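Local coordinates for rhusiopathiae surface protein B (Erysipelothrix rhusiopathiae, PDB 3V10) that probably binds collagen as a cell-wall-linked surface adhesin, of which this chain is the collagen-binding portion, at residues S163-T175 against N182-V194. Residues are numbered along the deposited sequence; the frame is centred on the assembly and turned at random.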
loop_
_atom_site.group_PDB
_atom_site.type_symbol
_atom_site.label_atom_id
_atom_site.label_comp_id
_atom_site.label_asym_id
_atom_site.label_seq_id
_atom_site.Cartn_x
_atom_site.Cartn_y
_atom_site.Cartn_z
ATOM N N SER A 163 -2.223 23.106 7.462
ATOM C CA SER A 163 -3.320 22.422 8.139
ATOM C C SER A 163 -3.542 22.924 9.560
ATOM O O SER A 163 -2.593 23.284 10.259
ATOM C CB SER A 163 -3.064 20.916 8.186
ATOM O OG SER A 163 -3.997 20.274 9.043
ATOM N N PRO A 164 -4.810 22.971 9.996
ATOM C CA PRO A 164 -5.188 23.423 11.338
ATOM C C PRO A 164 -5.286 22.254 12.328
ATOM O O PRO A 164 -5.408 22.460 13.538
ATOM C CB PRO A 164 -6.532 24.090 11.093
ATOM C CG PRO A 164 -7.139 23.177 10.072
ATOM C CD PRO A 164 -5.991 22.938 9.111
ATOM N N ILE A 165 -5.229 21.029 11.805
ATOM C CA ILE A 165 -5.312 19.830 12.640
ATOM C C ILE A 165 -4.013 19.645 13.413
ATOM O O ILE A 165 -2.946 19.472 12.826
ATOM C CB ILE A 165 -5.574 18.567 11.787
ATOM C CG1 ILE A 165 -6.866 18.743 10.986
ATOM C CG2 ILE A 165 -5.676 17.333 12.683
ATOM C CD1 ILE A 165 -8.076 19.071 11.840
ATOM N N PHE A 166 -4.111 19.664 14.737
ATOM C CA PHE A 166 -2.931 19.530 15.574
ATOM C C PHE A 166 -2.176 18.220 15.429
ATOM O O PHE A 166 -0.950 18.216 15.439
ATOM C CB PHE A 166 -3.289 19.737 17.043
ATOM C CG PHE A 166 -2.097 19.736 17.950
ATOM C CD1 PHE A 166 -1.610 18.548 18.486
ATOM C CD2 PHE A 166 -1.438 20.924 18.247
ATOM C CE1 PHE A 166 -0.484 18.547 19.304
ATOM C CE2 PHE A 166 -0.312 20.934 19.063
ATOM C CZ PHE A 166 0.168 19.742 19.593
ATOM N N TYR A 167 -2.893 17.111 15.309
ATOM C CA TYR A 167 -2.223 15.820 15.182
ATOM C C TYR A 167 -2.988 14.796 14.370
ATOM O O TYR A 167 -4.196 14.630 14.530
ATOM C CB TYR A 167 -1.947 15.224 16.571
ATOM C CG TYR A 167 -1.434 13.787 16.538
ATOM C CD1 TYR A 167 -0.164 13.498 16.056
ATOM C CD2 TYR A 167 -2.242 12.725 16.947
ATOM C CE1 TYR A 167 0.298 12.182 15.977
ATOM C CE2 TYR A 167 -1.798 11.404 16.874
ATOM C CZ TYR A 167 -0.520 11.143 16.384
ATOM O OH TYR A 167 -0.056 9.855 16.290
ATOM N N TRP A 168 -2.274 14.110 13.487
ATOM C CA TRP A 168 -2.876 13.040 12.708
ATOM C C TRP A 168 -1.753 12.148 12.210
ATOM O O TRP A 168 -0.609 12.581 12.075
ATOM C CB TRP A 168 -3.718 13.586 11.547
ATOM C CG TRP A 168 -2.949 14.002 10.345
ATOM C CD1 TRP A 168 -2.585 13.213 9.289
ATOM C CD2 TRP A 168 -2.460 15.312 10.059
ATOM N NE1 TRP A 168 -1.900 13.960 8.357
ATOM C CE2 TRP A 168 -1.809 15.251 8.806
ATOM C CE3 TRP A 168 -2.509 16.536 10.739
ATOM C CZ2 TRP A 168 -1.210 16.371 8.218
ATOM C CZ3 TRP A 168 -1.913 17.653 10.150
ATOM C CH2 TRP A 168 -1.272 17.559 8.904
ATOM N N LYS A 169 -2.085 10.889 11.971
ATOM C CA LYS A 169 -1.110 9.923 11.504
ATOM C C LYS A 169 -1.566 9.315 10.182
ATOM O O LYS A 169 -2.759 9.186 9.926
ATOM C CB LYS A 169 -0.942 8.827 12.556
ATOM C CG LYS A 169 -2.200 8.037 12.812
ATOM C CD LYS A 169 -2.133 6.703 12.114
ATOM C CE LYS A 169 -1.220 5.747 12.857
ATOM N NZ LYS A 169 0.151 6.286 13.045
ATOM N N THR A 170 -0.606 8.950 9.342
ATOM C CA THR A 170 -0.919 8.352 8.052
ATOM C C THR A 170 0.060 7.227 7.773
ATOM O O THR A 170 1.089 7.107 8.436
ATOM C CB THR A 170 -0.817 9.378 6.903
ATOM O OG1 THR A 170 0.554 9.737 6.703
ATOM C CG2 THR A 170 -1.618 10.622 7.225
ATOM N N GLY A 171 -0.266 6.400 6.791
ATOM C CA GLY A 171 0.611 5.295 6.459
ATOM C C GLY A 171 0.277 4.715 5.107
ATOM O O GLY A 171 -0.837 4.878 4.603
ATOM N N THR A 172 1.251 4.044 4.509
ATOM C CA THR A 172 1.040 3.418 3.216
ATOM C C THR A 172 2.125 2.380 2.986
ATOM O O THR A 172 3.070 2.261 3.777
ATOM C CB THR A 172 1.046 4.461 2.068
ATOM O OG1 THR A 172 0.625 3.827 0.852
ATOM C CG2 THR A 172 2.438 5.066 1.876
ATOM N N PHE A 173 1.970 1.614 1.916
ATOM C CA PHE A 173 2.928 0.580 1.575
ATOM C C PHE A 173 4.145 1.211 0.926
ATOM O O PHE A 173 4.057 2.278 0.313
ATOM C CB PHE A 173 2.282 -0.438 0.625
ATOM C CG PHE A 173 1.627 0.181 -0.577
ATOM C CD1 PHE A 173 2.377 0.517 -1.701
ATOM C CD2 PHE A 173 0.261 0.451 -0.574
ATOM C CE1 PHE A 173 1.777 1.113 -2.808
ATOM C CE2 PHE A 173 -0.351 1.049 -1.676
ATOM C CZ PHE A 173 0.409 1.382 -2.795
ATOM N N SER A 174 5.290 0.555 1.082
ATOM C CA SER A 174 6.522 1.035 0.486
ATOM C C SER A 174 6.638 0.468 -0.921
ATOM O O SER A 174 6.214 -0.663 -1.191
ATOM C CB SER A 174 7.730 0.577 1.303
ATOM O OG SER A 174 8.947 0.952 0.670
ATOM N N THR A 175 7.189 1.272 -1.822
ATOM C CA THR A 175 7.412 0.829 -3.193
ATOM C C THR A 175 8.921 0.656 -3.368
ATOM O O THR A 175 9.396 0.315 -4.454
ATOM C CB THR A 175 6.899 1.854 -4.228
ATOM O OG1 THR A 175 7.507 3.126 -3.986
ATOM C CG2 THR A 175 5.379 2.002 -4.143
ATOM N N ASN A 182 5.423 2.632 5.207
ATOM C CA ASN A 182 5.968 3.885 5.714
ATOM C C ASN A 182 4.898 4.610 6.511
ATOM O O ASN A 182 3.729 4.601 6.132
ATOM C CB ASN A 182 6.437 4.771 4.558
ATOM C CG ASN A 182 7.419 4.061 3.651
ATOM O OD1 ASN A 182 8.416 3.511 4.116
ATOM N ND2 ASN A 182 7.144 4.069 2.350
ATOM N N TRP A 183 5.299 5.231 7.614
ATOM C CA TRP A 183 4.345 5.934 8.466
ATOM C C TRP A 183 4.758 7.355 8.819
ATOM O O TRP A 183 5.944 7.684 8.835
ATOM C CB TRP A 183 4.105 5.136 9.749
ATOM C CG TRP A 183 3.779 3.702 9.489
ATOM C CD1 TRP A 183 4.665 2.698 9.232
ATOM C CD2 TRP A 183 2.475 3.117 9.404
ATOM N NE1 TRP A 183 3.998 1.526 8.990
ATOM C CE2 TRP A 183 2.651 1.753 9.086
ATOM C CE3 TRP A 183 1.175 3.612 9.561
ATOM C CZ2 TRP A 183 1.574 0.874 8.925
ATOM C CZ3 TRP A 183 0.102 2.737 9.401
ATOM C CH2 TRP A 183 0.308 1.386 9.086
ATOM N N TRP A 184 3.759 8.185 9.117
ATOM C CA TRP A 184 3.966 9.590 9.461
ATOM C C TRP A 184 3.154 10.026 10.670
ATOM O O TRP A 184 1.941 9.842 10.690
ATOM C CB TRP A 184 3.529 10.499 8.303
ATOM C CG TRP A 184 4.383 10.459 7.086
ATOM C CD1 TRP A 184 5.373 11.337 6.755
ATOM C CD2 TRP A 184 4.324 9.499 6.026
ATOM N NE1 TRP A 184 5.933 10.986 5.555
ATOM C CE2 TRP A 184 5.310 9.860 5.084
ATOM C CE3 TRP A 184 3.535 8.368 5.782
ATOM C CZ2 TRP A 184 5.530 9.129 3.910
ATOM C CZ3 TRP A 184 3.753 7.637 4.616
ATOM C CH2 TRP A 184 4.745 8.025 3.695
ATOM N N LEU A 185 3.819 10.600 11.669
ATOM C CA LEU A 185 3.126 11.142 12.837
ATOM C C LEU A 185 3.293 12.659 12.678
ATOM O O LEU A 185 4.393 13.189 12.824
ATOM C CB LEU A 185 3.780 10.684 14.149
ATOM C CG LEU A 185 3.971 9.185 14.389
ATOM C CD1 LEU A 185 4.479 8.968 15.821
ATOM C CD2 LEU A 185 2.668 8.442 14.170
ATOM N N ASN A 186 2.208 13.355 12.358
ATOM C CA ASN A 186 2.263 14.803 12.156
ATOM C C ASN A 186 1.862 15.540 13.427
ATOM O O ASN A 186 0.678 15.671 13.727
ATOM C CB ASN A 186 1.335 15.173 11.001
ATOM C CG ASN A 186 1.623 14.357 9.756
ATOM O OD1 ASN A 186 2.557 14.654 9.012
ATOM N ND2 ASN A 186 0.841 13.310 9.538
ATOM N N ILE A 187 2.860 16.038 14.153
ATOM C CA ILE A 187 2.634 16.718 15.421
ATOM C C ILE A 187 2.746 18.232 15.363
ATOM O O ILE A 187 3.777 18.785 14.981
ATOM C CB ILE A 187 3.617 16.202 16.490
ATOM C CG1 ILE A 187 3.589 14.672 16.504
ATOM C CG2 ILE A 187 3.245 16.759 17.862
ATOM C CD1 ILE A 187 4.648 14.039 17.390
ATOM N N ASN A 188 1.667 18.888 15.763
ATOM C CA ASN A 188 1.595 20.338 15.787
ATOM C C ASN A 188 1.797 21.016 14.439
ATOM O O ASN A 188 2.687 21.857 14.282
ATOM C CB ASN A 188 2.593 20.903 16.802
ATOM C CG ASN A 188 2.251 22.319 17.210
ATOM O OD1 ASN A 188 1.241 22.865 16.767
ATOM N ND2 ASN A 188 3.080 22.920 18.056
ATOM N N SER A 189 0.971 20.646 13.464
ATOM C CA SER A 189 1.026 21.258 12.141
ATOM C C SER A 189 0.679 22.746 12.257
ATOM O O SER A 189 1.291 23.582 11.592
ATOM C CB SER A 189 0.034 20.589 11.181
ATOM O OG SER A 189 0.486 19.315 10.757
ATOM N N PRO A 190 -0.311 23.095 13.104
ATOM C CA PRO A 190 -0.717 24.497 13.283
ATOM C C PRO A 190 0.368 25.387 13.877
ATOM O O PRO A 190 0.280 26.618 13.797
ATOM C CB PRO A 190 -1.922 24.395 14.216
ATOM C CG PRO A 190 -2.480 23.039 13.914
ATOM C CD PRO A 190 -1.236 22.200 13.819
ATOM N N LYS A 191 1.376 24.764 14.482
ATOM C CA LYS A 191 2.474 25.486 15.115
ATOM C C LYS A 191 1.929 26.225 16.336
ATOM O O LYS A 191 2.196 27.410 16.540
ATOM C CB LYS A 191 3.098 26.488 14.141
ATOM C CG LYS A 191 3.687 25.894 12.875
ATOM C CD LYS A 191 5.024 25.229 13.120
ATOM C CE LYS A 191 5.846 25.205 11.836
ATOM N NZ LYS A 191 5.077 24.641 10.688
ATOM N N GLU A 192 1.156 25.514 17.145
ATOM C CA GLU A 192 0.561 26.085 18.339
ATOM C C GLU A 192 1.547 26.301 19.494
ATOM O O GLU A 192 2.590 25.656 19.586
ATOM C CB GLU A 192 -0.589 25.187 18.813
ATOM C CG GLU A 192 -1.932 25.310 18.123
ATOM C CD GLU A 192 -2.999 24.568 18.923
ATOM O OE1 GLU A 192 -2.875 24.483 20.166
ATOM O OE2 GLU A 192 -3.975 24.073 18.330
ATOM N N ALA A 193 1.193 27.239 20.365
ATOM C CA ALA A 193 1.989 27.536 21.543
ATOM C C ALA A 193 1.304 26.701 22.617
ATOM O O ALA A 193 0.536 27.220 23.422
ATOM C CB ALA A 193 1.892 29.020 21.871
ATOM N N VAL A 194 1.550 25.394 22.593
ATOM C CA VAL A 194 0.937 24.480 23.558
ATOM C C VAL A 194 1.274 24.871 24.986
ATOM O O VAL A 194 2.354 25.389 25.260
ATOM C CB VAL A 194 1.379 23.014 23.319
ATOM C CG1 VAL A 194 0.882 22.542 21.963
ATOM C CG2 VAL A 194 2.899 22.901 23.410
HETATM O O HOH W 1 -0.320 18.063 12.774
HETATM O O HOH W 2 1.137 12.468 6.750
#
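Trp-168 and Asn-186 form a hydrogen-bonded pair in the antiparallel hairpin of strands 167-173 and 180-187, whose segment axes approach to 4.7 Å. Paired backbone bonds recur at Thr-170 with Trp-184 and at Thr-172 with Asn-182, whereas Trp-168 N to Asn-186 O is weak. Beyond the strands, Asn-188 N still reaches Phe-166 O at 2.7 Å.

One carbonyl, Trp-168 O, takes two donors: Asn-186 N nearly head-on, and Asn-186 ND2 at 3.0 Å, 49° above the carbonyl plane. With CG beside its own backbone N (chi1 -53°), the Asn-186 amide lies over the indole, the planes 25° apart, and CB makes a CH-pi contact 3.8 Å from the centroid of the six-membered ring. Water 2 accepts from the same ND2 and also bonds Thr-170 OG1.

On the Trp-168 face, the Trp-184 ring meets Thr-172 CG2 at its edge, CZ3 to CG2 4.0 Å; on the other face Tyr-167 runs alongside Leu-185 and Ile-187, its hydroxyl bonded to Ser-281. Past the strand ends, Asn-188 CA makes a CH-pi contact 4.0 Å from the centroid of the Phe-166 ring, which also stacks with Tyr-285, and Val-194 CG1 touches Phe-166 CE2 at 3.5 Å.

Within this five-stranded sheet of the collagen-binding domain, strand 167-173 is one of two edge strands within this chain, and strand 180-187 pairs on its other side with 260-269. The ND2 bonds to Trp-168 O and water 2 thus fix the rotation of an amide that unites polar grip and ring stacking.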